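PDB 4B9P: anti-sigma-I factor RsgI2 from Clostridium thermocellum, which probably holds the sigma factor SigI2 inactive until its extracellular cellulose-binding module, the part in this structure, senses polysaccharide. Local coordinates for residues D51-N55 with Y124-M130. Residue numbers count along the deposited sequence, not the author numbering.
With CA (calcium ion), chain B; ZN (zinc ion), chain E.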
loop_
_atom_site.group_PDB
_atom_site.type_symbol
_atom_site.label_atom_id
_atom_site.label_comp_id
_atom_site.label_asym_id
_atom_site.label_seq_id
_atom_site.Cartn_x
_atom_site.Cartn_y
_atom_site.Cartn_z
ATOM N N ASP A 51 8.581 -11.049 -8.102
ATOM C CA ASP A 51 9.373 -11.434 -9.253
ATOM C C ASP A 51 10.766 -11.814 -8.762
ATOM O O ASP A 51 10.862 -12.628 -7.837
ATOM C CB ASP A 51 9.322 -10.336 -10.316
ATOM C CG ASP A 51 7.879 -9.841 -10.582
ATOM O OD1 ASP A 51 6.924 -10.664 -10.606
ATOM O OD2 ASP A 51 7.708 -8.632 -10.778
ATOM N N GLN A 52 11.850 -11.309 -9.365
ATOM C CA GLN A 52 13.195 -11.641 -8.868
ATOM C C GLN A 52 13.850 -10.501 -8.088
ATOM O O GLN A 52 15.050 -10.524 -7.854
ATOM C CB GLN A 52 14.069 -12.089 -10.045
ATOM C CG GLN A 52 13.570 -13.404 -10.651
ATOM C CD GLN A 52 14.449 -13.851 -11.770
ATOM O OE1 GLN A 52 14.372 -13.320 -12.908
ATOM N NE2 GLN A 52 15.332 -14.785 -11.474
ATOM N N VAL A 53 13.065 -9.517 -7.658
ATOM C CA VAL A 53 13.632 -8.386 -6.965
ATOM C C VAL A 53 14.047 -8.772 -5.557
ATOM O O VAL A 53 13.345 -9.534 -4.884
ATOM C CB VAL A 53 12.590 -7.219 -6.955
ATOM C CG1 VAL A 53 13.129 -6.041 -6.153
ATOM C CG2 VAL A 53 12.306 -6.802 -8.409
ATOM N N ILE A 54 15.210 -8.280 -5.125
ATOM C CA ILE A 54 15.753 -8.555 -3.789
ATOM C C ILE A 54 15.997 -7.233 -3.040
ATOM O O ILE A 54 15.875 -6.149 -3.628
ATOM C CB ILE A 54 17.045 -9.403 -3.895
ATOM C CG1 ILE A 54 18.146 -8.644 -4.659
ATOM C CG2 ILE A 54 16.716 -10.778 -4.469
ATOM C CD1 ILE A 54 19.523 -9.322 -4.578
ATOM N N ASN A 55 16.383 -7.320 -1.763
ATOM C CA ASN A 55 16.607 -6.142 -0.903
ATOM C C ASN A 55 15.365 -5.262 -0.825
ATOM O O ASN A 55 15.484 -4.030 -0.741
ATOM C CB ASN A 55 17.769 -5.264 -1.379
ATOM C CG ASN A 55 19.040 -6.015 -1.648
ATOM O OD1 ASN A 55 19.433 -6.920 -0.904
ATOM N ND2 ASN A 55 19.751 -5.597 -2.689
ATOM N N TYR A 124 23.542 -4.657 -9.731
ATOM C CA TYR A 124 22.854 -5.911 -9.975
ATOM C C TYR A 124 22.472 -6.063 -11.426
ATOM O O TYR A 124 22.251 -5.072 -12.117
ATOM C CB TYR A 124 21.549 -5.955 -9.148
ATOM C CG TYR A 124 21.763 -6.056 -7.667
ATOM C CD1 TYR A 124 22.202 -7.249 -7.075
ATOM C CD2 TYR A 124 21.571 -4.959 -6.846
ATOM C CE1 TYR A 124 22.404 -7.352 -5.706
ATOM C CE2 TYR A 124 21.816 -5.055 -5.476
ATOM C CZ TYR A 124 22.200 -6.255 -4.916
ATOM O OH TYR A 124 22.413 -6.303 -3.559
ATOM N N SER A 125 22.275 -7.316 -11.855
ATOM C CA SER A 125 21.550 -7.597 -13.091
ATOM C C SER A 125 20.128 -7.034 -12.968
ATOM O O SER A 125 19.546 -6.981 -11.872
ATOM C CB SER A 125 21.459 -9.093 -13.315
ATOM O OG SER A 125 22.747 -9.620 -13.595
ATOM N N GLU A 126 19.539 -6.700 -14.099
ATOM C CA GLU A 126 18.285 -5.963 -14.119
ATOM C C GLU A 126 17.198 -6.657 -13.306
ATOM O O GLU A 126 16.399 -6.001 -12.633
ATOM C CB GLU A 126 17.825 -5.800 -15.594
ATOM C CG GLU A 126 16.480 -5.217 -15.709
ATOM C CD GLU A 126 15.973 -4.984 -17.119
ATOM O OE1 GLU A 126 16.782 -4.740 -18.025
ATOM O OE2 GLU A 126 14.737 -5.008 -17.341
ATOM N N TRP A 127 17.086 -7.984 -13.447
ATOM C CA TRP A 127 15.992 -8.731 -12.818
ATOM C C TRP A 127 16.023 -8.660 -11.289
ATOM O O TRP A 127 14.998 -8.893 -10.638
ATOM C CB TRP A 127 15.937 -10.168 -13.318
ATOM C CG TRP A 127 17.191 -10.906 -13.100
ATOM C CD1 TRP A 127 17.599 -11.538 -11.942
ATOM C CD2 TRP A 127 18.240 -11.102 -14.062
ATOM N NE1 TRP A 127 18.840 -12.118 -12.147
ATOM C CE2 TRP A 127 19.247 -11.874 -13.440
ATOM C CE3 TRP A 127 18.411 -10.714 -15.392
ATOM C CZ2 TRP A 127 20.408 -12.261 -14.109
ATOM C CZ3 TRP A 127 19.573 -11.105 -16.064
ATOM C CH2 TRP A 127 20.545 -11.874 -15.422
ATOM N N ASN A 128 17.155 -8.295 -10.704
ATOM C CA ASN A 128 17.192 -8.197 -9.246
ATOM C C ASN A 128 16.666 -6.856 -8.712
ATOM O O ASN A 128 16.543 -6.696 -7.484
ATOM C CB ASN A 128 18.614 -8.487 -8.694
ATOM C CG ASN A 128 18.890 -9.972 -8.556
ATOM O OD1 ASN A 128 17.978 -10.806 -8.293
ATOM N ND2 ASN A 128 20.114 -10.337 -8.777
ATOM N N TYR A 129 16.285 -5.926 -9.614
ATOM C CA TYR A 129 15.637 -4.688 -9.173
ATOM C C TYR A 129 14.432 -4.297 -10.005
ATOM O O TYR A 129 13.675 -3.404 -9.579
ATOM C CB TYR A 129 16.606 -3.506 -9.005
ATOM C CG TYR A 129 17.324 -3.137 -10.303
ATOM C CD1 TYR A 129 16.759 -2.239 -11.199
ATOM C CD2 TYR A 129 18.573 -3.687 -10.621
ATOM C CE1 TYR A 129 17.389 -1.895 -12.343
ATOM C CE2 TYR A 129 19.232 -3.330 -11.781
ATOM C CZ TYR A 129 18.640 -2.419 -12.621
ATOM O OH TYR A 129 19.291 -2.091 -13.783
ATOM N N MET A 130 14.236 -4.918 -11.164
ATOM C CA MET A 130 13.116 -4.521 -12.018
ATOM C C MET A 130 11.907 -5.417 -11.738
ATOM O O MET A 130 11.969 -6.640 -11.927
ATOM C CB MET A 130 13.528 -4.642 -13.477
ATOM C CG MET A 130 12.612 -3.903 -14.421
ATOM S SD MET A 130 12.796 -2.086 -14.345
ATOM C CE MET A 130 14.213 -1.891 -15.453
HETATM CA CA CA B . 5.311 -8.595 -10.286
HETATM ZN ZN ZN E . 13.728 -4.501 -18.892
HETATM O O HOH W 1 12.393 -9.217 -11.314
HETATM O O HOH W 2 6.025 -6.424 -9.325
HETATM O O HOH W 3 12.836 -4.997 -20.632
#
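Start at Asn55, where the side chain does the bonding: in an m rotamer, it turns ND2 onto the hydroxyl of Tyr124, a hydrogen bond of 2.9 Å from ND2 to OH. The same amide group gives ND2 to Asn113 as well, so the two loops meet on a third. Tyr124, also m, points its CA-to-CB bond toward 51-55, and the p,t chain of Ile54 brings CD1 to 3.7 Å from Tyr124 CE1. Between these side chains and the calcium the backbones take over, with Ile54 N donating to Asn128 O at 3.1 Å and Val53 CA 3.4 Å from the same oxygen. This is loop-on-loop packing at one end of the β-sandwich of a family 3 carbohydrate-binding module, next to its calcium site. Asp51 binds that calcium through both carboxylate oxygens, OD1 at 2.6 Å and OD2 at 2.5 Å, together with Thr49, Asp132, Ser135 and Asp136. Val53, t about chi1, tucks CG2 to 3.5 Å from Met130 O. Nearby, water 1 accepts from Gln52 N and donates to Trp127 O and Met130 O, bridging the loops. Gln52, m,t, also brings OE1 within 3.5 Å of Trp127 CB. Glu126, in the 3-10 turn 126-128, is t,t, does not touch 51-55 and binds zinc through OE2 at 1.9 Å, alongside Glu19.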